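Dye type peroxidase A (Streptomyces lividans 1326, PDB 6GZW) probably uses a bound haem to react with hydrogen peroxide and oxidise dyes and related substrates, as dye-decolourising peroxidases do. Local coordinates at residues V33-A38 against R51-T56; T174-N177 against Q181-G184; A240-D243 against R248-D251. All coordinates share one frame; numbering follows the deposited sequence.

Contact 1: V33-A38 against R51-T56; sequences VAFDLA and RRWSDT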
loop_
_atom_site.group_PDB
_atom_site.type_symbol
_atom_site.label_atom_id
_atom_site.label_comp_id
_atom_site.label_asym_id
_atom_site.label_seq_id
_atom_site.Cartn_x
_atom_site.Cartn_y
_atom_site.Cartn_z
ATOM N N VAL A 33 4.299 -6.918 11.761
ATOM C CA VAL A 33 3.436 -7.978 12.257
ATOM C C VAL A 33 3.950 -8.430 13.621
ATOM O O VAL A 33 5.156 -8.433 13.839
ATOM C CB VAL A 33 3.341 -9.117 11.218
ATOM C CG1 VAL A 33 4.703 -9.604 10.782
ATOM C CG2 VAL A 33 2.442 -10.249 11.681
ATOM N N ALA A 34 3.030 -8.683 14.552
ATOM C CA ALA A 34 3.340 -9.282 15.826
ATOM C C ALA A 34 2.710 -10.665 15.898
ATOM O O ALA A 34 1.598 -10.869 15.402
ATOM C CB ALA A 34 2.850 -8.391 16.960
ATOM N N PHE A 35 3.424 -11.609 16.520
ATOM C CA PHE A 35 2.956 -12.968 16.728
ATOM C C PHE A 35 2.934 -13.280 18.225
ATOM O O PHE A 35 3.819 -12.789 18.951
ATOM C CB PHE A 35 3.891 -13.974 16.047
ATOM C CG PHE A 35 3.924 -13.885 14.556
ATOM C CD1 PHE A 35 4.805 -13.018 13.927
ATOM C CD2 PHE A 35 3.139 -14.710 13.752
ATOM C CE1 PHE A 35 4.891 -12.919 12.550
ATOM C CE2 PHE A 35 3.220 -14.612 12.350
ATOM C CZ PHE A 35 4.093 -13.706 11.754
ATOM N N ASP A 36 1.957 -14.063 18.666
ATOM C CA ASP A 36 1.982 -14.680 19.997
ATOM C C ASP A 36 2.233 -16.162 19.907
ATOM O O ASP A 36 1.654 -16.866 19.071
ATOM C CB ASP A 36 0.681 -14.446 20.758
ATOM C CG ASP A 36 0.530 -13.006 21.218
ATOM O OD1 ASP A 36 1.548 -12.349 21.483
ATOM O OD2 ASP A 36 -0.625 -12.553 21.360
ATOM N N LEU A 37 3.101 -16.659 20.765
ATOM C CA LEU A 37 3.345 -18.100 20.807
ATOM C C LEU A 37 2.074 -18.871 21.153
ATOM O O LEU A 37 1.280 -18.448 21.991
ATOM C CB LEU A 37 4.458 -18.408 21.820
ATOM C CG LEU A 37 5.859 -17.951 21.417
ATOM C CD1 LEU A 37 6.772 -18.058 22.619
ATOM C CD2 LEU A 37 6.422 -18.762 20.293
ATOM N N ALA A 38 1.885 -19.978 20.451
ATOM C CA ALA A 38 0.761 -20.848 20.672
ATOM C C ALA A 38 0.970 -21.675 21.944
ATOM O O ALA A 38 2.094 -21.853 22.415
ATOM C CB ALA A 38 0.601 -21.776 19.473
ATOM N N ARG A 51 14.962 -20.065 13.545
ATOM C CA ARG A 51 15.729 -20.728 12.472
ATOM C C ARG A 51 15.021 -20.674 11.116
ATOM O O ARG A 51 15.624 -20.294 10.098
ATOM C CB ARG A 51 16.075 -22.203 12.810
ATOM C CG ARG A 51 17.387 -22.365 13.545
ATOM C CD ARG A 51 17.892 -23.819 13.653
ATOM N NE ARG A 51 16.992 -24.756 14.368
ATOM C CZ ARG A 51 16.706 -24.782 15.686
ATOM N NH1 ARG A 51 17.212 -23.897 16.545
ATOM N NH2 ARG A 51 15.876 -25.719 16.160
ATOM N N ARG A 52 13.743 -21.066 11.094
ATOM C CA ARG A 52 12.942 -21.030 9.874
ATOM C C ARG A 52 12.907 -19.603 9.341
ATOM O O ARG A 52 13.184 -19.356 8.169
ATOM C CB ARG A 52 11.491 -21.493 10.100
ATOM C CG ARG A 52 11.302 -22.981 10.167
ATOM C CD ARG A 52 9.848 -23.406 10.024
ATOM N NE ARG A 52 8.891 -22.902 11.028
ATOM C CZ ARG A 52 8.771 -23.331 12.288
ATOM N NH1 ARG A 52 9.603 -24.258 12.811
ATOM N NH2 ARG A 52 7.809 -22.835 13.044
ATOM N N TRP A 53 12.545 -18.685 10.221
ATOM C CA TRP A 53 12.362 -17.301 9.814
ATOM C C TRP A 53 13.659 -16.721 9.261
ATOM O O TRP A 53 13.636 -16.018 8.263
ATOM C CB TRP A 53 11.896 -16.427 10.987
ATOM C CG TRP A 53 10.436 -16.391 11.217
ATOM C CD1 TRP A 53 9.437 -16.852 10.392
ATOM C CD2 TRP A 53 9.783 -15.771 12.316
ATOM N NE1 TRP A 53 8.208 -16.588 10.949
ATOM C CE2 TRP A 53 8.384 -15.923 12.123
ATOM C CE3 TRP A 53 10.232 -15.134 13.472
ATOM C CZ2 TRP A 53 7.454 -15.435 13.027
ATOM C CZ3 TRP A 53 9.302 -14.660 14.367
ATOM C CH2 TRP A 53 7.935 -14.782 14.126
ATOM N N SER A 54 14.778 -17.023 9.921
ATOM C CA SER A 54 16.081 -16.519 9.466
ATOM C C SER A 54 16.474 -17.069 8.105
ATOM O O SER A 54 16.977 -16.355 7.277
ATOM C CB SER A 54 17.173 -16.817 10.498
ATOM O OG SER A 54 16.905 -16.226 11.766
ATOM N N ASP A 55 16.225 -18.362 7.856
ATOM C CA ASP A 55 16.492 -18.950 6.556
ATOM C C ASP A 55 15.608 -18.350 5.445
ATOM O O ASP A 55 16.077 -18.049 4.355
ATOM C CB ASP A 55 16.306 -20.471 6.653
ATOM C CG ASP A 55 16.659 -21.195 5.349
ATOM O OD1 ASP A 55 17.844 -21.213 4.987
ATOM O OD2 ASP A 55 15.743 -21.736 4.697
ATOM N N THR A 56 14.334 -18.122 5.756
ATOM C CA THR A 56 13.404 -17.443 4.846
ATOM C C THR A 56 13.904 -16.020 4.557
ATOM O O THR A 56 13.972 -15.626 3.407
ATOM C CB THR A 56 11.970 -17.469 5.424
ATOM O OG1 THR A 56 11.551 -18.834 5.475
ATOM C CG2 THR A 56 10.955 -16.638 4.597
#

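Contact 2: T174-N177 against Q181-G184; sequences TARN and QVDG. With HEM (protoporphyrin IX containing Fe), chain C.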
loop_
_atom_site.group_PDB
_atom_site.type_symbol
_atom_site.label_atom_id
_atom_site.label_comp_id
_atom_site.label_asym_id
_atom_site.label_seq_id
_atom_site.Cartn_x
_atom_site.Cartn_y
_atom_site.Cartn_z
ATOM N N THR A 174 14.802 14.178 1.344
ATOM C CA THR A 174 14.159 13.723 2.577
ATOM C C THR A 174 12.667 13.417 2.350
ATOM O O THR A 174 12.003 14.108 1.611
ATOM C CB THR A 174 14.319 14.776 3.687
ATOM O OG1 THR A 174 15.716 15.100 3.821
ATOM C CG2 THR A 174 13.785 14.275 5.014
ATOM N N ALA A 175 12.187 12.386 3.027
ATOM C CA ALA A 175 10.796 11.933 2.934
ATOM C C ALA A 175 9.800 12.981 3.444
ATOM O O ALA A 175 10.168 13.909 4.144
ATOM C CB ALA A 175 10.652 10.652 3.741
ATOM N N ARG A 176 8.540 12.819 3.083
ATOM C CA ARG A 176 7.441 13.536 3.680
ATOM C C ARG A 176 6.504 12.568 4.375
ATOM O O ARG A 176 6.520 11.347 4.100
ATOM C CB ARG A 176 6.699 14.361 2.633
ATOM C CG ARG A 176 7.508 15.559 2.153
ATOM C CD ARG A 176 6.742 16.434 1.168
ATOM N NE ARG A 176 7.611 17.506 0.698
ATOM C CZ ARG A 176 7.745 18.688 1.288
ATOM N NH1 ARG A 176 6.974 19.052 2.308
ATOM N NH2 ARG A 176 8.602 19.563 0.778
ATOM N N ASN A 177 5.651 13.106 5.250
ATOM C CA ASN A 177 4.612 12.339 5.934
ATOM C C ASN A 177 3.224 12.863 5.478
ATOM O O ASN A 177 3.133 13.786 4.645
ATOM C CB ASN A 177 4.823 12.373 7.447
ATOM C CG ASN A 177 4.697 13.771 8.008
ATOM O OD1 ASN A 177 3.922 14.567 7.482
ATOM N ND2 ASN A 177 5.456 14.085 9.066
ATOM N N GLN A 181 4.693 17.369 6.001
ATOM C CA GLN A 181 5.970 17.822 6.527
ATOM C C GLN A 181 7.168 17.087 5.921
ATOM O O GLN A 181 7.099 15.885 5.679
ATOM C CB GLN A 181 5.996 17.649 8.051
ATOM C CG GLN A 181 4.954 18.478 8.783
ATOM C CD GLN A 181 4.318 17.822 10.009
ATOM O OE1 GLN A 181 4.600 16.657 10.329
ATOM N NE2 GLN A 181 3.409 18.557 10.667
ATOM N N VAL A 182 8.292 17.785 5.771
ATOM C CA VAL A 182 9.577 17.130 5.599
ATOM C C VAL A 182 9.838 16.349 6.884
ATOM O O VAL A 182 9.761 16.906 7.977
ATOM C CB VAL A 182 10.705 18.143 5.321
ATOM C CG1 VAL A 182 12.063 17.455 5.237
ATOM C CG2 VAL A 182 10.433 18.923 4.041
ATOM N N ASP A 183 10.133 15.059 6.772
ATOM C CA ASP A 183 10.264 14.201 7.950
ATOM C C ASP A 183 11.493 13.282 7.783
ATOM O O ASP A 183 11.528 12.402 6.906
ATOM C CB ASP A 183 8.971 13.383 8.146
ATOM C CG ASP A 183 8.860 12.739 9.516
ATOM O OD1 ASP A 183 9.908 12.480 10.168
ATOM O OD2 ASP A 183 7.719 12.505 9.995
ATOM N N GLY A 184 12.485 13.489 8.637
ATOM C CA GLY A 184 13.707 12.695 8.627
ATOM C C GLY A 184 14.997 13.492 8.614
ATOM O O GLY A 184 16.073 12.913 8.741
HETATM C CHA HEM C . 11.487 15.604 14.276
HETATM C CHB HEM C . 6.936 15.022 12.729
HETATM C CHC HEM C . 6.157 11.927 16.390
HETATM C CHD HEM C . 10.684 12.514 17.911
HETATM C C1A HEM C . 10.332 15.717 13.546
HETATM C C2A HEM C . 10.162 16.593 12.434
HETATM C C3A HEM C . 8.883 16.422 12.014
HETATM C C4A HEM C . 8.260 15.451 12.864
HETATM C CMA HEM C . 8.197 17.088 10.844
HETATM C CAA HEM C . 11.191 17.545 11.839
HETATM C CBA HEM C . 12.079 17.001 10.730
HETATM C CGA HEM C . 13.032 15.975 11.244
HETATM O O1A HEM C . 14.123 16.279 11.796
HETATM O O2A HEM C . 12.734 14.749 11.148
HETATM C C1B HEM C . 6.330 14.094 13.594
HETATM C C2B HEM C . 5.003 13.599 13.436
HETATM C C3B HEM C . 4.746 12.731 14.451
HETATM C C4B HEM C . 6.003 12.691 15.259
HETATM C CMB HEM C . 4.042 14.012 12.363
HETATM C CAB HEM C . 3.560 11.885 14.699
HETATM C CBB HEM C . 2.730 11.472 13.756
HETATM C C1C HEM C . 7.296 11.843 17.160
HETATM C C2C HEM C . 7.426 11.044 18.326
HETATM C C3C HEM C . 8.723 11.228 18.773
HETATM C C4C HEM C . 9.376 12.114 17.842
HETATM C CMC HEM C . 6.378 10.199 18.982
HETATM C CAC HEM C . 9.398 10.697 19.981
HETATM C CBC HEM C . 8.826 10.265 21.114
HETATM C C1D HEM C . 11.248 13.374 16.960
HETATM C C2D HEM C . 12.679 13.717 17.044
HETATM C C3D HEM C . 12.915 14.581 16.038
HETATM C C4D HEM C . 11.603 14.748 15.348
HETATM C CMD HEM C . 13.701 13.177 18.040
HETATM C CAD HEM C . 14.253 15.227 15.716
HETATM C CBD HEM C . 14.514 16.476 16.565
HETATM C CGD HEM C . 15.869 17.038 16.268
HETATM O O1D HEM C . 16.007 17.965 15.421
HETATM O O2D HEM C . 16.862 16.558 16.853
HETATM N NA HEM C . 9.134 15.094 13.865
HETATM N NB HEM C . 6.862 13.548 14.695
HETATM N NC HEM C . 8.442 12.522 16.914
HETATM N ND HEM C . 10.619 14.075 16.000
HETATM FE FE HEM C . 8.798 13.847 15.385
HETATM O O HOH W 1 9.324 12.290 14.277
#

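Contact 3: A240-D243 against R248-D251; sequences AQED and RKSD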
loop_
_atom_site.group_PDB
_atom_site.type_symbol
_atom_site.label_atom_id
_atom_site.label_comp_id
_atom_site.label_asym_id
_atom_site.label_seq_id
_atom_site.Cartn_x
_atom_site.Cartn_y
_atom_site.Cartn_z
ATOM N N ALA A 240 0.149 28.451 11.052
ATOM C CA ALA A 240 -0.169 27.691 12.245
ATOM C C ALA A 240 0.509 26.324 12.213
ATOM O O ALA A 240 1.041 25.870 13.205
ATOM C CB ALA A 240 -1.660 27.547 12.416
ATOM N N GLN A 241 0.516 25.714 11.044
ATOM C CA GLN A 241 1.133 24.394 10.902
ATOM C C GLN A 241 2.645 24.452 11.092
ATOM O O GLN A 241 3.227 23.531 11.688
ATOM C CB GLN A 241 0.805 23.809 9.541
ATOM C CG GLN A 241 -0.625 23.359 9.375
ATOM C CD GLN A 241 -0.847 22.652 8.038
ATOM O OE1 GLN A 241 -0.006 22.728 7.136
ATOM N NE2 GLN A 241 -1.998 21.995 7.885
ATOM N N GLU A 242 3.281 25.507 10.577
ATOM C CA GLU A 242 4.705 25.652 10.683
ATOM C C GLU A 242 5.090 25.951 12.144
ATOM O O GLU A 242 6.107 25.467 12.660
ATOM C CB GLU A 242 5.239 26.688 9.668
ATOM C CG GLU A 242 5.154 26.127 8.242
ATOM C CD GLU A 242 5.732 26.977 7.140
ATOM O OE1 GLU A 242 5.858 28.211 7.298
ATOM O OE2 GLU A 242 6.045 26.388 6.066
ATOM N N ASP A 243 4.259 26.715 12.845
ATOM C CA ASP A 243 4.510 26.911 14.300
ATOM C C ASP A 243 4.398 25.635 15.133
ATOM O O ASP A 243 5.069 25.521 16.142
ATOM C CB ASP A 243 3.575 27.978 14.905
ATOM C CG ASP A 243 4.036 29.384 14.622
ATOM O OD1 ASP A 243 5.147 29.594 14.130
ATOM O OD2 ASP A 243 3.235 30.306 14.848
ATOM N N ARG A 248 9.707 24.856 8.272
ATOM C CA ARG A 248 8.889 25.186 7.132
ATOM C C ARG A 248 8.472 23.926 6.383
ATOM O O ARG A 248 9.241 22.964 6.277
ATOM C CB ARG A 248 9.657 26.093 6.165
ATOM C CG ARG A 248 10.138 27.396 6.785
ATOM C CD ARG A 248 10.474 28.437 5.725
ATOM N NE ARG A 248 11.720 28.164 4.993
ATOM C CZ ARG A 248 12.866 28.843 5.124
ATOM N NH1 ARG A 248 12.984 29.853 5.998
ATOM N NH2 ARG A 248 13.916 28.518 4.366
ATOM N N LYS A 249 7.270 23.955 5.825
ATOM C CA LYS A 249 6.764 22.828 5.037
ATOM C C LYS A 249 7.439 22.766 3.673
ATOM O O LYS A 249 7.702 21.661 3.171
ATOM C CB LYS A 249 5.242 22.893 4.871
ATOM C CG LYS A 249 4.480 22.825 6.188
ATOM C CD LYS A 249 2.985 22.557 6.006
ATOM C CE LYS A 249 2.673 21.089 5.825
ATOM N NZ LYS A 249 1.265 20.897 5.419
ATOM N N SER A 250 7.711 23.919 3.066
ATOM C CA SER A 250 8.268 23.925 1.706
ATOM C C SER A 250 9.603 23.157 1.611
ATOM O O SER A 250 9.795 22.318 0.733
ATOM C CB SER A 250 8.444 25.362 1.199
ATOM O OG SER A 250 9.193 26.135 2.117
ATOM N N ASP A 251 10.519 23.492 2.514
ATOM C CA ASP A 251 11.916 23.024 2.426
ATOM C C ASP A 251 12.473 22.407 3.706
ATOM O O ASP A 251 13.627 21.976 3.726
ATOM C CB ASP A 251 12.804 24.183 1.948
ATOM C CG ASP A 251 12.890 25.337 2.953
ATOM O OD1 ASP A 251 12.240 25.312 4.018
ATOM O OD2 ASP A 251 13.615 26.315 2.663
HETATM O O HOH W 2 6.177 26.304 3.504
#

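Contact 1: V33-A38 against R51-T56
Phe-35 in strand 29-37 and Trp-53 in helix 43-61 are the residues whose backbones come nearest each other, yet their CA atoms are still 12.5 Å apart. Strand and helix are therefore well separated, and two long aromatic side chains meet in the gap, each leaving its backbone toward the other segment. The indole reaches across with the far corner of its six-membered ring: Trp-53 CH2 lies 3.6 Å from Phe-35 CD1, and its neighbour CZ2 hangs over one face of the phenyl ring, displaced toward the rim near CE1. The two planes are inclined at 52°, with the ring centres 5.1 Å apart, so the pairing is oblique. In Trp-53, CG stands anti to the carbonyl carbon (chi1 -86°), which carries the indole out to the phenyl ring of Phe-35, and its NE1 donates to Ile-145 O of helix 135-149. This is helix-on-sheet packing in the N-terminal ferredoxin-like half of the fold. Around the aromatic pair, Leu-126 and Val-128 of strand 126-132 support Trp-53, while Ala-153 and Val-155 of strand 153-162 and Ala-149 of helix 135-149 pack against Phe-35.

Contact 2: T174-N177 against Q181-G184
Asn-177 ND2 spends both of its hydrogens across this turn, one on Asp-183 OD2 at 2.9 Å and one on Gln-181 OE1 at 3.0 Å. Both acceptors lie close to the plane of the asparagine amide. The carboxylate of Asp-183 stands nearly perpendicular to that amide (89°) and is met on its anti side, while the Gln-181 amide is turned 73° from the asparagine amide. Asn-177 OD1 works in the other direction: Gln-181 N approaches it from above the carbonyl plane, in a longer bond of 3.3 Å. A leucine in place of Asn-177 would have no N-H for Asp-183 OD2 and Gln-181 OE1, and both groups would probably be less firmly fixed beside the haem.

Backbone bonds tie the same turn together, Asp-183 N to Ala-175 O at 2.9 Å and Asn-177 N to Gln-181 O at 3.2 Å, flanking a single bridge between Arg-176 and Val-182. Residues 181-184 belong to the GXXDG motif of dye-decolourising peroxidases, which begins at Gly-180. Asp-183 lies on the same side of the haem as the water bound to iron, and its OD1 forms a salt bridge with Arg-301. Gly-184 N donates to haem O2A at 2.8 Å; at its backbone angles a side chain would be forced against the preceding carbonyl oxygen.

The two methyls of Val-182 part company. CG1, anti to the backbone N (chi1 176°), meets Thr-174 CG2 at 3.6 Å, while CG2 sits over one face of the Arg-176 guanidinium. Arg-176 NH1 donates to Gly-180 O, and NH2 forms a salt bridge with Asp-76 of the second subunit.

Contact 3: A240-D243 against R248-D251
Glu-242 lays its carboxylate against the backbone of Arg-248 and Lys-249, with OE2 3.3 Å from Arg-248 CA and 2.7 Å from Lys-249 N. The contact is a helix followed by a returning loop, within the long connection between strands 219-228 and 300-310 of the C-terminal ferredoxin-like half. Helix 238-245 supplies the acceptors, Glu-242 and Gln-241, and the loop supplies backbone N-H groups and the Lys-249 ammonium.

The bond from Lys-249 N is nearly straight (166°) and reaches OE2 on its anti side, somewhat out of the carboxylate plane. The same oxygen also accepts from water 2 at 2.6 Å, and that water in turn accepts from Ser-250 N. One carboxylate oxygen thus serves two successive backbone N-H groups, the first directly and the second through water. Glu-242 is extended beyond CG (chi2 -176°), which gives it the length to span from helix to loop.

One residue earlier, Gln-241 also points at the loop. Its OE1 accepts from Lys-249 NZ at 2.8 Å, the ammonium group lying out of the carbonyl plane, while its NE2 is held by Trp-233 O. The lysine chain bends at chi3 (83°), which swings CE and NZ to Gln-241 OE1; CD is already close to that oxygen. NZ donates further to Met-179 O and to Thr-71 O of the second subunit, so this buried ammonium has several oxygens about it and lies at the dimer interface.

Arg-248, whose CB touches Glu-242 OE2, takes Asp-251 side-on with its guanidinium in a salt bridge: NE reaches OD1 at 3.1 Å, and NH2 meets the syn lone pair of OD2 at 2.8 Å, in the guanidinium plane.

Contact 1 stands apart, on the opposite side of the chain's centre from the other two: its centre is 31 Å from that of contact 2 and 42 Å from that of contact 3. It packs the N-terminal half, whereas contacts 2 and 3 belong to the haem-binding C-terminal half. Those two have centres 12 Å apart and touch directly. Arg-176 of contact 2 probably donates from NH1 to Lys-249 O and from NH2 to Ser-250 O, joining the two loops. Contact 2 meets the haem itself, while in contact 3 the Lys-249 side chain stays about 8 Å from it. Both also touch the second subunit, so the haem-side turn lies close to the dimer interface.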